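E3 ubiquitin ligase RavN (Legionella pneumophila, PDB 5MIY) is an E3 ubiquitin ligase of Legionella pneumophila that probably promotes ubiquitin transfer to target proteins as a bacterial effector. Local coordinates at residues 58-63 against 101-106; 18-23 against 65-70; 10-15 against 39-44; 33-38 against 84-89; 27-32 against 49-54. All coordinates share one frame; numbering follows the deposited sequence.

Contact 1. Residues 58-63 against 101-106; sequences KYWPIP and DKTEPK. With SO4 (sulfate ion), chain F.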
# COMPACT_ATOMS: atom_id res chain seq x y z
N LYS A 58 -5.29 5.07 7.60
CA LYS A 58 -4.41 6.17 7.24
C LYS A 58 -3.19 5.62 6.52
O LYS A 58 -2.69 4.55 6.87
CB LYS A 58 -3.98 6.96 8.48
CG LYS A 58 -5.15 7.48 9.32
CD LYS A 58 -4.68 8.52 10.34
CE LYS A 58 -5.87 9.18 11.04
NZ LYS A 58 -6.85 9.77 10.08
N TYR A 59 -2.71 6.36 5.52
CA TYR A 59 -1.54 5.93 4.77
C TYR A 59 -0.77 7.14 4.27
O TYR A 59 -1.31 8.25 4.18
CB TYR A 59 -1.93 5.03 3.58
CG TYR A 59 -2.71 5.75 2.51
CD1 TYR A 59 -4.10 5.84 2.57
CD2 TYR A 59 -2.07 6.34 1.42
CE1 TYR A 59 -4.82 6.50 1.62
CE2 TYR A 59 -2.80 7.00 0.44
CZ TYR A 59 -4.17 7.07 0.55
OH TYR A 59 -4.91 7.72 -0.42
N TRP A 60 0.49 6.92 3.93
CA TRP A 60 1.35 7.93 3.34
C TRP A 60 1.69 7.48 1.92
O TRP A 60 2.33 6.43 1.75
CB TRP A 60 2.63 8.13 4.16
CG TRP A 60 2.40 8.74 5.54
CD1 TRP A 60 2.46 10.06 5.87
CD2 TRP A 60 2.06 8.04 6.75
NE1 TRP A 60 2.19 10.22 7.22
CE2 TRP A 60 1.94 9.00 7.77
CE3 TRP A 60 1.85 6.69 7.06
CZ2 TRP A 60 1.61 8.66 9.09
CZ3 TRP A 60 1.53 6.35 8.36
CH2 TRP A 60 1.42 7.33 9.36
N PRO A 61 1.27 8.21 0.88
CA PRO A 61 1.59 7.78 -0.49
C PRO A 61 3.08 7.86 -0.78
O PRO A 61 3.79 8.75 -0.30
CB PRO A 61 0.81 8.77 -1.36
CG PRO A 61 0.52 9.94 -0.47
CD PRO A 61 0.39 9.39 0.91
N ILE A 62 3.55 6.91 -1.58
CA ILE A 62 4.94 6.77 -2.01
C ILE A 62 4.90 6.55 -3.52
O ILE A 62 4.12 5.70 -3.99
CB ILE A 62 5.64 5.59 -1.31
CG1 ILE A 62 5.54 5.71 0.21
CG2 ILE A 62 7.07 5.40 -1.81
CD1 ILE A 62 6.56 6.64 0.84
N PRO A 63 5.67 7.29 -4.32
CA PRO A 63 5.70 7.00 -5.76
C PRO A 63 6.25 5.60 -6.01
O PRO A 63 7.22 5.18 -5.38
CB PRO A 63 6.63 8.08 -6.33
CG PRO A 63 6.67 9.17 -5.26
CD PRO A 63 6.53 8.43 -3.96
N ASP A 101 5.76 10.95 10.95
CA ASP A 101 5.27 11.57 12.17
C ASP A 101 5.26 13.10 12.08
O ASP A 101 4.77 13.74 13.01
CB ASP A 101 6.10 11.12 13.37
CG ASP A 101 5.83 9.66 13.75
OD1 ASP A 101 4.77 9.13 13.35
OD2 ASP A 101 6.68 9.05 14.43
N LYS A 102 5.77 13.67 10.99
CA LYS A 102 5.66 15.10 10.73
C LYS A 102 4.96 15.40 9.40
O LYS A 102 5.02 16.54 8.92
CB LYS A 102 7.04 15.76 10.76
CG LYS A 102 7.90 15.32 11.94
CD LYS A 102 8.46 16.51 12.72
CE LYS A 102 9.51 16.04 13.73
NZ LYS A 102 10.42 15.01 13.12
N THR A 103 4.31 14.41 8.79
CA THR A 103 3.56 14.62 7.55
C THR A 103 2.15 14.09 7.75
O THR A 103 1.97 13.00 8.31
CB THR A 103 4.23 13.92 6.36
OG1 THR A 103 5.58 14.39 6.23
CG2 THR A 103 3.48 14.21 5.05
N GLU A 104 1.17 14.86 7.32
CA GLU A 104 -0.21 14.44 7.51
C GLU A 104 -0.49 13.28 6.56
O GLU A 104 -0.26 13.42 5.36
CB GLU A 104 -1.17 15.60 7.24
CG GLU A 104 -2.61 15.30 7.59
CD GLU A 104 -3.35 16.54 8.06
OE1 GLU A 104 -2.94 17.66 7.68
OE2 GLU A 104 -4.33 16.39 8.81
N PRO A 105 -0.94 12.13 7.06
CA PRO A 105 -1.30 11.04 6.15
C PRO A 105 -2.61 11.35 5.44
O PRO A 105 -3.35 12.27 5.80
CB PRO A 105 -1.45 9.83 7.08
CG PRO A 105 -1.83 10.43 8.41
CD PRO A 105 -1.10 11.75 8.47
N LYS A 106 -2.87 10.59 4.39
CA LYS A 106 -4.18 10.54 3.77
C LYS A 106 -5.02 9.45 4.44
O LYS A 106 -4.52 8.67 5.25
CB LYS A 106 -4.06 10.31 2.26
CG LYS A 106 -3.25 11.38 1.56
CD LYS A 106 -3.64 11.51 0.11
CE LYS A 106 -3.43 12.94 -0.38
NZ LYS A 106 -4.46 13.34 -1.38
S SO4 F . -5.38 3.82 11.53
O1 SO4 F . -6.48 3.12 10.88
O2 SO4 F . -4.88 3.02 12.64
O3 SO4 F . -5.85 5.11 12.04
O4 SO4 F . -4.30 4.04 10.56
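The two aromatic rings of strand 58-61, Tyr-59 and Trp-60, each take one aliphatic carbon over a face where the loop 101-105 leads into the short outer strand 106-107 of the antiparallel sheet. Lys-106 CB lies over the Tyr-59 ring in a CH-pi contact, 4.0 Å from the ring centroid and displaced toward the rim. The rings of Phe-108 and Tyr-27 also meet Tyr-59, and its OH is hydrogen-bonded to a bound 1,2-ethanediol. On Trp-60 the corresponding contact is Pro-105 CB, 3.7 Å from the centroid of the five-membered ring. The proline and the indole lie side by side, pointing the same way, and Pro-105 CG continues this cover to Lys-58 CD. The backbones of Tyr-59 and Lys-106 form a hydrogen-bonded antiparallel pair: Tyr-59 N donates to Lys-106 O at 2.9 Å, and Lys-106 N returns a bond to Tyr-59 O at 2.8 Å. Ahead of this pair in the chain, the loop passes the indole edge, where chi2 (-94°) sets the turn of the indole. Trp-60 NE1 donates to Thr-103 O at 3.0 Å, nearly straight at 167°, with the oxygen in the indole plane but the nitrogen above the plane of the carbonyl.

Contact 2. Residues 18-23 against 65-70; sequences TVLDEN and KSLIDH. With SO4 (sulfate ion), chain E.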
# COMPACT_ATOMS: atom_id res chain seq x y z
N THR A 18 3.09 -10.41 -8.09
CA THR A 18 2.82 -9.49 -9.19
C THR A 18 4.04 -8.62 -9.46
O THR A 18 4.63 -8.08 -8.52
CB THR A 18 1.61 -8.59 -8.86
OG1 THR A 18 0.45 -9.40 -8.62
CG2 THR A 18 1.33 -7.60 -10.00
N VAL A 19 4.40 -8.47 -10.74
CA VAL A 19 5.54 -7.63 -11.11
C VAL A 19 5.25 -6.19 -10.74
O VAL A 19 4.21 -5.63 -11.09
CB VAL A 19 5.86 -7.77 -12.60
CG1 VAL A 19 6.78 -6.64 -13.06
CG2 VAL A 19 6.51 -9.12 -12.91
N LEU A 20 6.19 -5.57 -10.02
CA LEU A 20 6.08 -4.17 -9.65
C LEU A 20 6.43 -3.29 -10.84
O LEU A 20 7.48 -3.48 -11.48
CB LEU A 20 7.02 -3.89 -8.48
CG LEU A 20 7.26 -2.48 -7.96
CD1 LEU A 20 6.00 -2.00 -7.24
CD2 LEU A 20 8.44 -2.48 -7.01
N ASP A 21 5.56 -2.34 -11.18
CA ASP A 21 5.88 -1.39 -12.23
C ASP A 21 5.34 -0.01 -11.86
O ASP A 21 4.83 0.19 -10.75
CB ASP A 21 5.38 -1.87 -13.61
CG ASP A 21 3.86 -2.04 -13.69
OD1 ASP A 21 3.12 -1.47 -12.86
OD2 ASP A 21 3.41 -2.75 -14.62
N GLU A 22 5.47 0.94 -12.78
CA GLU A 22 5.08 2.31 -12.50
C GLU A 22 3.58 2.48 -12.29
O GLU A 22 3.15 3.56 -11.87
CB GLU A 22 5.54 3.23 -13.64
CG GLU A 22 4.77 3.06 -14.94
CD GLU A 22 5.50 3.64 -16.14
OE1 GLU A 22 6.70 3.99 -16.01
OE2 GLU A 22 4.88 3.75 -17.22
N ASN A 23 2.78 1.45 -12.56
CA ASN A 23 1.34 1.50 -12.36
C ASN A 23 0.90 0.91 -11.02
O ASN A 23 -0.28 1.00 -10.67
CB ASN A 23 0.62 0.78 -13.51
CG ASN A 23 0.85 1.46 -14.85
OD1 ASN A 23 0.82 2.69 -14.94
ND2 ASN A 23 1.10 0.66 -15.89
N LYS A 65 7.95 4.66 -8.39
CA LYS A 65 9.33 4.78 -8.86
C LYS A 65 10.32 4.75 -7.69
O LYS A 65 11.41 4.19 -7.82
CB LYS A 65 9.49 6.06 -9.67
CG LYS A 65 10.83 6.18 -10.38
CD LYS A 65 11.33 7.62 -10.36
CE LYS A 65 12.71 7.75 -11.00
NZ LYS A 65 12.65 7.97 -12.46
N SER A 66 9.94 5.32 -6.55
CA SER A 66 10.84 5.32 -5.39
C SER A 66 11.09 3.91 -4.88
O SER A 66 12.23 3.57 -4.54
CB SER A 66 10.27 6.20 -4.28
OG SER A 66 10.07 7.52 -4.73
N LEU A 67 10.04 3.08 -4.81
CA LEU A 67 10.21 1.69 -4.40
C LEU A 67 11.01 0.91 -5.43
O LEU A 67 11.91 0.14 -5.06
CB LEU A 67 8.85 1.04 -4.15
CG LEU A 67 8.87 -0.41 -3.65
CD1 LEU A 67 9.57 -0.51 -2.30
CD2 LEU A 67 7.44 -0.94 -3.55
N ILE A 68 10.71 1.09 -6.72
CA ILE A 68 11.43 0.37 -7.78
C ILE A 68 12.92 0.70 -7.72
O ILE A 68 13.77 -0.18 -7.90
CB ILE A 68 10.84 0.71 -9.16
CG1 ILE A 68 9.42 0.16 -9.30
CG2 ILE A 68 11.74 0.17 -10.29
CD1 ILE A 68 8.65 0.79 -10.44
N ASP A 69 13.25 1.96 -7.46
CA ASP A 69 14.65 2.37 -7.44
C ASP A 69 15.41 1.83 -6.24
O ASP A 69 16.64 1.96 -6.20
CB ASP A 69 14.74 3.89 -7.47
CG ASP A 69 14.47 4.45 -8.86
OD1 ASP A 69 14.50 3.66 -9.82
OD2 ASP A 69 14.22 5.67 -8.98
N HIS A 70 14.71 1.23 -5.27
CA HIS A 70 15.33 0.56 -4.13
C HIS A 70 15.19 -0.95 -4.21
O HIS A 70 15.24 -1.63 -3.18
CB HIS A 70 14.73 1.07 -2.82
CG HIS A 70 15.13 2.46 -2.46
ND1 HIS A 70 16.44 2.81 -2.17
CD2 HIS A 70 14.40 3.60 -2.32
CE1 HIS A 70 16.49 4.09 -1.87
NE2 HIS A 70 15.27 4.60 -1.96
S SO4 E . 19.60 0.99 -2.50
O1 SO4 E . 20.23 -0.18 -1.90
O2 SO4 E . 18.73 1.63 -1.51
O3 SO4 E . 18.80 0.58 -3.65
O4 SO4 E . 20.61 1.94 -2.93
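Leu-20, the first residue past strand 16-19, meets Leu-67 and Ile-68 of the short helix 64-68 in an apolar contact without hydrogen bonds. Its CG is anti to the backbone N (chi1 173°), and the isobutyl group extends to the helix. Branch CD2 does most of the touching: Leu-20 CD2 is 3.6 Å from Ile-68 CG1 and 3.9 Å from Leu-67 CD2. The other branch, Leu-20 CD1, approaches the same Leu-67 methyl, CD2, at 4.1 Å. At Asp-21 it is the backbone that takes part, with Ile-68 CD1 resting 3.7 Å from Asp-21 C. The CB of Asp-21 points away from the helix, and its carboxylate closes an Asx turn, OD1 accepting from Asn-23 N at 3.0 Å from above the carboxylate plane. Glu-22 adds its backbone, its N being 4.0 Å from Ile-68 CD1, so the isoleucine tip lies against the link between these two residues. Around this hydrophobic join, Phe-77 packs on both Leu-20 and Leu-67, and Leu-67 also touches Ile-38 of strand 35-41. The helix is thus set between the end of the 8-11/16-19 hairpin, where the backbone of Leu-20 is hydrogen-bonded to that of Pro-7, and the four-stranded sheet.

Contact 3. Residues 10-15 against 39-44; sequences FDPIMQ and KAISSG. With SO4 (sulfate ion), chain D.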
# COMPACT_ATOMS: atom_id res chain seq x y z
N PHE A 10 3.46 -9.49 -3.31
CA PHE A 10 2.28 -10.35 -3.15
C PHE A 10 1.05 -9.46 -3.12
O PHE A 10 0.75 -8.84 -2.10
CB PHE A 10 2.38 -11.19 -1.89
CG PHE A 10 1.27 -12.20 -1.76
CD1 PHE A 10 1.31 -13.38 -2.48
CD2 PHE A 10 0.16 -11.95 -0.95
CE1 PHE A 10 0.29 -14.32 -2.38
CE2 PHE A 10 -0.86 -12.87 -0.84
CZ PHE A 10 -0.80 -14.06 -1.56
N ASP A 11 0.33 -9.40 -4.24
CA ASP A 11 -0.80 -8.50 -4.35
C ASP A 11 -1.96 -9.02 -3.51
O ASP A 11 -2.47 -10.11 -3.80
CB ASP A 11 -1.23 -8.36 -5.81
CG ASP A 11 -2.49 -7.51 -5.98
OD1 ASP A 11 -2.68 -6.55 -5.20
OD2 ASP A 11 -3.29 -7.80 -6.89
N PRO A 12 -2.41 -8.29 -2.49
CA PRO A 12 -3.55 -8.79 -1.70
C PRO A 12 -4.83 -8.84 -2.50
O PRO A 12 -5.72 -9.65 -2.17
CB PRO A 12 -3.65 -7.78 -0.55
CG PRO A 12 -3.08 -6.51 -1.11
CD PRO A 12 -1.98 -6.95 -2.05
N ILE A 13 -4.97 -8.01 -3.53
CA ILE A 13 -6.21 -7.97 -4.31
C ILE A 13 -6.43 -9.32 -4.99
O ILE A 13 -7.49 -9.94 -4.84
CB ILE A 13 -6.17 -6.82 -5.32
CG1 ILE A 13 -5.82 -5.49 -4.63
CG2 ILE A 13 -7.50 -6.70 -6.05
CD1 ILE A 13 -6.91 -4.95 -3.70
N MET A 14 -5.43 -9.80 -5.73
CA MET A 14 -5.56 -11.07 -6.44
C MET A 14 -4.88 -12.23 -5.72
O MET A 14 -5.02 -13.38 -6.17
CB MET A 14 -5.01 -10.94 -7.86
CG MET A 14 -5.60 -9.78 -8.63
SD MET A 14 -7.39 -9.91 -8.74
CE MET A 14 -7.57 -11.44 -9.67
N GLN A 15 -4.20 -11.98 -4.60
CA GLN A 15 -3.56 -13.03 -3.81
C GLN A 15 -2.51 -13.77 -4.63
O GLN A 15 -2.52 -15.00 -4.75
CB GLN A 15 -4.60 -14.00 -3.23
CG GLN A 15 -5.50 -13.35 -2.20
CD GLN A 15 -4.76 -13.04 -0.91
OE1 GLN A 15 -4.23 -13.94 -0.26
NE2 GLN A 15 -4.73 -11.77 -0.53
N LYS A 39 3.38 -1.05 1.59
CA LYS A 39 2.33 -1.86 0.98
C LYS A 39 2.24 -1.57 -0.51
O LYS A 39 2.48 -0.44 -0.96
CB LYS A 39 0.96 -1.58 1.63
CG LYS A 39 0.94 -1.80 3.14
CD LYS A 39 1.27 -3.25 3.50
CE LYS A 39 1.09 -3.49 4.99
NZ LYS A 39 1.30 -4.91 5.38
N ALA A 40 1.89 -2.59 -1.28
CA ALA A 40 1.68 -2.45 -2.71
C ALA A 40 0.42 -3.20 -3.10
O ALA A 40 0.23 -4.35 -2.70
CB ALA A 40 2.88 -2.98 -3.49
N ILE A 41 -0.45 -2.55 -3.87
CA ILE A 41 -1.70 -3.16 -4.34
C ILE A 41 -1.89 -2.86 -5.82
O ILE A 41 -1.37 -1.86 -6.34
CB ILE A 41 -2.93 -2.70 -3.51
CG1 ILE A 41 -3.22 -1.20 -3.71
CG2 ILE A 41 -2.73 -3.01 -2.03
CD1 ILE A 41 -4.38 -0.68 -2.84
N SER A 42 -2.59 -3.76 -6.52
CA SER A 42 -2.77 -3.56 -7.95
C SER A 42 -3.87 -2.55 -8.25
O SER A 42 -3.85 -1.91 -9.30
CB SER A 42 -3.07 -4.90 -8.65
OG SER A 42 -4.19 -5.59 -8.09
N SER A 43 -4.83 -2.39 -7.34
CA SER A 43 -5.94 -1.46 -7.52
C SER A 43 -6.54 -1.18 -6.15
O SER A 43 -6.24 -1.86 -5.17
CB SER A 43 -7.02 -2.03 -8.45
OG SER A 43 -7.66 -3.13 -7.81
N GLY A 44 -7.39 -0.16 -6.09
CA GLY A 44 -8.28 0.02 -4.95
C GLY A 44 -8.04 1.22 -4.07
O GLY A 44 -8.79 1.41 -3.10
S SO4 D . -8.87 2.76 -7.66
O1 SO4 D . -9.70 2.44 -6.50
O2 SO4 D . -8.36 1.53 -8.24
O3 SO4 D . -7.77 3.59 -7.18
O4 SO4 D . -9.64 3.51 -8.65
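The carboxylate of Asp-11 reaches across to Ser-42 while holding an Asx turn at the end of strand 8-11, and this joins the N-terminal hairpin to the end of strand 35-41. Asp-11 CG is anti to its backbone N (chi1 175°). OD1 accepts from Ser-42 N at 3.1 Å and, from the opposite face of the carboxylate plane, from Ile-13 N. OD2 is likewise met from both faces, by Ser-42 OG at 2.7 Å and by Met-14 N at 3.2 Å. Four bonds therefore grip this buried group and fix its rotation, and they would be expected to stabilise its negative charge. Beside it Pro-12 and Ile-41 cross at about a right angle, Pro-12 CG touching Ile-41 CG2 at 3.6 Å, while Pro-12 also packs on Pro-52. Ile-13 leans over the serines, its CB 3.6 Å from Ser-42 OG. Farther along, a sulfate ion takes a hydrogen bond from Gly-44 N, and the tip of Ile-13 ends with CD1 3.5 Å from Ser-43 O.

Contact 4. Residues 33-38 against 84-89; sequences DNKFSI and NQPISK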
# COMPACT_ATOMS: atom_id res chain seq x y z
N ASP A 33 4.53 1.93 17.13
CA ASP A 33 5.41 3.06 17.36
C ASP A 33 6.75 2.82 16.68
O ASP A 33 7.37 1.77 16.86
CB ASP A 33 5.61 3.30 18.85
CG ASP A 33 6.32 4.61 19.13
OD1 ASP A 33 5.75 5.67 18.81
OD2 ASP A 33 7.46 4.57 19.65
N ASN A 34 7.18 3.80 15.88
CA ASN A 34 8.42 3.70 15.09
C ASN A 34 8.44 2.45 14.21
O ASN A 34 9.51 1.93 13.88
CB ASN A 34 9.65 3.75 15.99
CG ASN A 34 10.92 4.11 15.24
OD1 ASN A 34 10.94 5.03 14.41
ND2 ASN A 34 12.00 3.38 15.50
N LYS A 35 7.26 1.96 13.81
CA LYS A 35 7.15 0.76 12.99
C LYS A 35 6.20 1.03 11.83
O LYS A 35 5.00 1.22 12.04
CB LYS A 35 6.67 -0.44 13.82
CG LYS A 35 7.66 -0.88 14.89
CD LYS A 35 7.16 -2.10 15.66
CE LYS A 35 6.86 -3.26 14.73
NZ LYS A 35 6.30 -4.43 15.47
N PHE A 36 6.74 1.05 10.61
CA PHE A 36 5.96 1.33 9.42
C PHE A 36 6.14 0.19 8.41
O PHE A 36 7.16 -0.50 8.41
CB PHE A 36 6.37 2.67 8.79
CG PHE A 36 6.23 3.84 9.72
CD1 PHE A 36 7.24 4.17 10.61
CD2 PHE A 36 5.07 4.59 9.73
CE1 PHE A 36 7.10 5.24 11.47
CE2 PHE A 36 4.92 5.66 10.60
CZ PHE A 36 5.94 5.99 11.47
N SER A 37 5.14 0.01 7.56
CA SER A 37 5.17 -1.07 6.58
C SER A 37 4.88 -0.53 5.19
O SER A 37 3.98 0.30 5.01
CB SER A 37 4.16 -2.17 6.94
OG SER A 37 4.18 -3.21 5.98
N ILE A 38 5.65 -1.00 4.22
CA ILE A 38 5.44 -0.63 2.82
C ILE A 38 4.43 -1.60 2.20
O ILE A 38 4.58 -2.82 2.28
CB ILE A 38 6.77 -0.63 2.05
CG1 ILE A 38 6.60 0.06 0.70
CG2 ILE A 38 7.36 -2.03 1.93
CD1 ILE A 38 6.47 1.57 0.83
N ASN A 84 7.79 -8.13 4.05
CA ASN A 84 6.63 -7.89 4.90
C ASN A 84 7.01 -7.41 6.29
O ASN A 84 6.15 -7.29 7.16
CB ASN A 84 5.77 -9.16 5.00
CG ASN A 84 4.53 -9.09 4.14
OD1 ASN A 84 3.58 -8.38 4.46
ND2 ASN A 84 4.53 -9.83 3.04
N GLN A 85 8.31 -7.13 6.52
CA GLN A 85 8.84 -6.70 7.80
C GLN A 85 8.78 -5.18 7.93
O GLN A 85 8.91 -4.46 6.94
CB GLN A 85 10.29 -7.17 7.95
CG GLN A 85 10.44 -8.69 8.00
CD GLN A 85 9.51 -9.34 9.01
OE1 GLN A 85 8.77 -10.27 8.69
NE2 GLN A 85 9.55 -8.85 10.25
N PRO A 86 8.58 -4.68 9.14
CA PRO A 86 8.46 -3.23 9.33
C PRO A 86 9.80 -2.52 9.24
O PRO A 86 10.87 -3.12 9.36
CB PRO A 86 7.86 -3.11 10.74
CG PRO A 86 8.33 -4.34 11.44
CD PRO A 86 8.40 -5.42 10.40
N ILE A 87 9.73 -1.21 9.03
CA ILE A 87 10.91 -0.36 9.01
C ILE A 87 10.68 0.84 9.93
O ILE A 87 9.55 1.30 10.12
CB ILE A 87 11.29 0.11 7.59
CG1 ILE A 87 10.23 1.05 7.02
CG2 ILE A 87 11.48 -1.09 6.67
CD1 ILE A 87 10.60 1.58 5.65
N SER A 88 11.78 1.35 10.49
CA SER A 88 11.74 2.45 11.43
C SER A 88 11.46 3.77 10.72
O SER A 88 11.61 3.89 9.50
CB SER A 88 13.06 2.55 12.18
OG SER A 88 14.04 3.16 11.34
N LYS A 89 11.08 4.78 11.51
CA LYS A 89 10.88 6.12 10.96
C LYS A 89 12.15 6.65 10.31
O LYS A 89 12.09 7.30 9.26
CB LYS A 89 10.40 7.07 12.06
CG LYS A 89 10.42 8.54 11.67
CD LYS A 89 9.74 9.40 12.73
CE LYS A 89 10.38 9.21 14.09
NZ LYS A 89 9.59 9.85 15.18
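A single antiparallel bridge between Phe-36 and Ile-87 fastens the edge strand 35-41 to the loop that leads into helix 89-96. Phe-36 N donates to Ile-87 O at 2.9 Å, and Ile-87 N to Phe-36 O at 2.7 Å. Two CA-H...O contacts flank this pair, one nearly linear from Ser-88 CA to Asn-34 O. Asn-34 CG is anti to its backbone N (chi1 -161°), and the amide oxygen OD1 accepts from Lys-89 N at 2.9 Å, the donor lying above the carbonyl plane. Alongside, the Phe-36 ring runs the same way as the Lys-89 side chain, with CE1 3.8 Å from Lys-89 CB, and has Ile-87 O at its edge. On the far side of the bridge Lys-35 CE rests 3.8 Å from Pro-86 CG. Ser-88 OG caps a backbone N of the first turn while Gln-91 OE1 accepts from Ser-88 N, much as in a capping box. Helix 89-96 thus starts with a backbone N-H satisfied by Asn-34 in the turn before strand 35-41.

Contact 5. Residues 27-32 against 49-54; sequences YLVKIG and PSDPTT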
# COMPACT_ATOMS: atom_id res chain seq x y z
N TYR A 27 2.21 2.67 -0.93
CA TYR A 27 2.00 3.58 0.19
C TYR A 27 2.56 2.94 1.45
O TYR A 27 2.84 1.74 1.50
CB TYR A 27 0.51 3.93 0.38
CG TYR A 27 -0.44 2.74 0.48
CD1 TYR A 27 -0.69 2.12 1.71
CD2 TYR A 27 -1.10 2.25 -0.64
CE1 TYR A 27 -1.57 1.03 1.80
CE2 TYR A 27 -1.99 1.17 -0.55
CZ TYR A 27 -2.21 0.56 0.66
OH TYR A 27 -3.09 -0.51 0.73
N LEU A 28 2.73 3.78 2.48
CA LEU A 28 3.18 3.37 3.80
C LEU A 28 2.01 3.38 4.78
O LEU A 28 1.17 4.29 4.74
CB LEU A 28 4.28 4.32 4.30
CG LEU A 28 5.25 3.80 5.34
CD1 LEU A 28 6.29 2.91 4.66
CD2 LEU A 28 5.93 4.98 6.06
N VAL A 29 1.96 2.38 5.66
CA VAL A 29 1.05 2.42 6.80
C VAL A 29 1.87 2.25 8.07
O VAL A 29 2.99 1.72 8.06
CB VAL A 29 -0.07 1.36 6.72
CG1 VAL A 29 -0.89 1.53 5.43
CG2 VAL A 29 0.50 -0.05 6.83
N LYS A 30 1.31 2.73 9.18
CA LYS A 30 1.92 2.63 10.50
C LYS A 30 1.31 1.45 11.23
O LYS A 30 0.09 1.35 11.34
CB LYS A 30 1.69 3.93 11.29
CG LYS A 30 2.43 4.04 12.62
CD LYS A 30 2.36 5.48 13.15
CE LYS A 30 3.20 5.69 14.41
NZ LYS A 30 3.31 7.13 14.76
N ILE A 31 2.15 0.54 11.72
CA ILE A 31 1.68 -0.64 12.44
C ILE A 31 2.11 -0.66 13.89
O ILE A 31 1.79 -1.61 14.61
CB ILE A 31 2.11 -1.95 11.74
CG1 ILE A 31 3.62 -2.15 11.88
CG2 ILE A 31 1.69 -1.95 10.27
CD1 ILE A 31 4.06 -3.55 11.53
N GLY A 32 2.81 0.37 14.35
CA GLY A 32 3.23 0.46 15.73
C GLY A 32 4.05 1.72 15.90
O GLY A 32 4.25 2.50 14.96
N PRO A 49 -11.92 0.63 1.82
CA PRO A 49 -12.11 1.40 3.06
C PRO A 49 -10.91 1.39 3.99
O PRO A 49 -10.89 2.16 4.96
CB PRO A 49 -13.28 0.66 3.72
CG PRO A 49 -13.08 -0.75 3.31
CD PRO A 49 -12.56 -0.69 1.89
N SER A 50 -9.92 0.54 3.72
CA SER A 50 -8.74 0.38 4.56
C SER A 50 -7.73 -0.45 3.79
O SER A 50 -8.05 -1.07 2.76
CB SER A 50 -9.09 -0.31 5.88
OG SER A 50 -9.51 -1.64 5.64
N ASP A 51 -6.51 -0.46 4.29
CA ASP A 51 -5.45 -1.27 3.70
C ASP A 51 -5.80 -2.75 3.85
O ASP A 51 -6.19 -3.18 4.94
CB ASP A 51 -4.12 -0.97 4.39
CG ASP A 51 -3.04 -1.95 4.00
OD1 ASP A 51 -2.72 -2.03 2.80
OD2 ASP A 51 -2.51 -2.63 4.90
N PRO A 52 -5.68 -3.55 2.78
CA PRO A 52 -6.11 -4.96 2.87
C PRO A 52 -5.47 -5.79 3.98
O PRO A 52 -6.20 -6.52 4.68
CB PRO A 52 -5.74 -5.49 1.48
CG PRO A 52 -5.95 -4.32 0.58
CD PRO A 52 -5.45 -3.12 1.39
N THR A 53 -4.15 -5.72 4.19
CA THR A 53 -3.52 -6.65 5.13
C THR A 53 -3.50 -6.15 6.57
O THR A 53 -3.40 -6.97 7.49
CB THR A 53 -2.08 -6.96 4.69
OG1 THR A 53 -1.30 -5.76 4.67
CG2 THR A 53 -2.06 -7.61 3.31
N THR A 54 -3.57 -4.84 6.81
CA THR A 54 -3.55 -4.32 8.17
C THR A 54 -4.84 -3.64 8.59
O THR A 54 -5.02 -3.38 9.79
CB THR A 54 -2.40 -3.31 8.36
OG1 THR A 54 -2.69 -2.10 7.65
CG2 THR A 54 -1.06 -3.89 7.90
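One short hydrogen bond carries the polar part of this contact: Tyr-27 OH donates to Asp-51 OD1 at 2.6 Å. The oxygen lies near the plane of the tyrosine ring, at its edge, while the carboxylate stands almost perpendicular to that ring, 87° between planes, and receives the hydroxyl on the anti lone pair of OD1. Asp-51 CG is anti to its backbone N (chi1 170°). The second oxygen turns back to its own loop, where OD2 accepts from Thr-54 OG1 at 2.8 Å, again on the anti lone pair, and from Thr-54 N at 3.1 Å from above the carboxylate plane. Three donors thus hold the carboxylate of this buried aspartate, which would be expected to help keep it ionised.

Van der Waals contacts fill in around it. Pro-52 CD approaches Tyr-27 OH at 3.6 Å. Val-29 and Thr-54 slide past each other in opposite directions, Val-29 CG2 lying 3.9 Å from Thr-54 OG1, and Ile-31 CG2 meets Thr-54 CG2 at 4.1 Å where the two side chains cross at about a right angle. Lys-39, on the neighbouring strand, also reaches this loop and is hydrogen-bonded to Thr-53.

Side chains alternating along strand 25-32, at Tyr-27, Val-29 and Ile-31, face the loop, whose turn is closed by an Asx motif in which Asp-51 OD2 takes the backbone N-H three residues on.

Overall arrangement
Contacts 1, 3, 4 and 5 reach the four-stranded sheet, ordered 35-41, 25-32, 58-61, 106-107. Contacts 3 and 4 use opposite ends of strand 35-41, their centres about 18 Å apart; contact 5 lies on adjacent strand 25-32, about 11 Å from the centres of contacts 1 and 4. Contact 2 has no strand in this sheet, though Leu-67 packs on Ile-38, and it shares the 8-11/16-19 hairpin with contact 3. Asp-101 of contact 1 forms salt bridges to Lys-89 of contact 4 and Lys-30 of contact 5. Along the chain contact 5 is nested inside contact 2 and most other pairs interleave, closing the chain before helix 111-125 into one compact domain, consistent with a U-box-like fold.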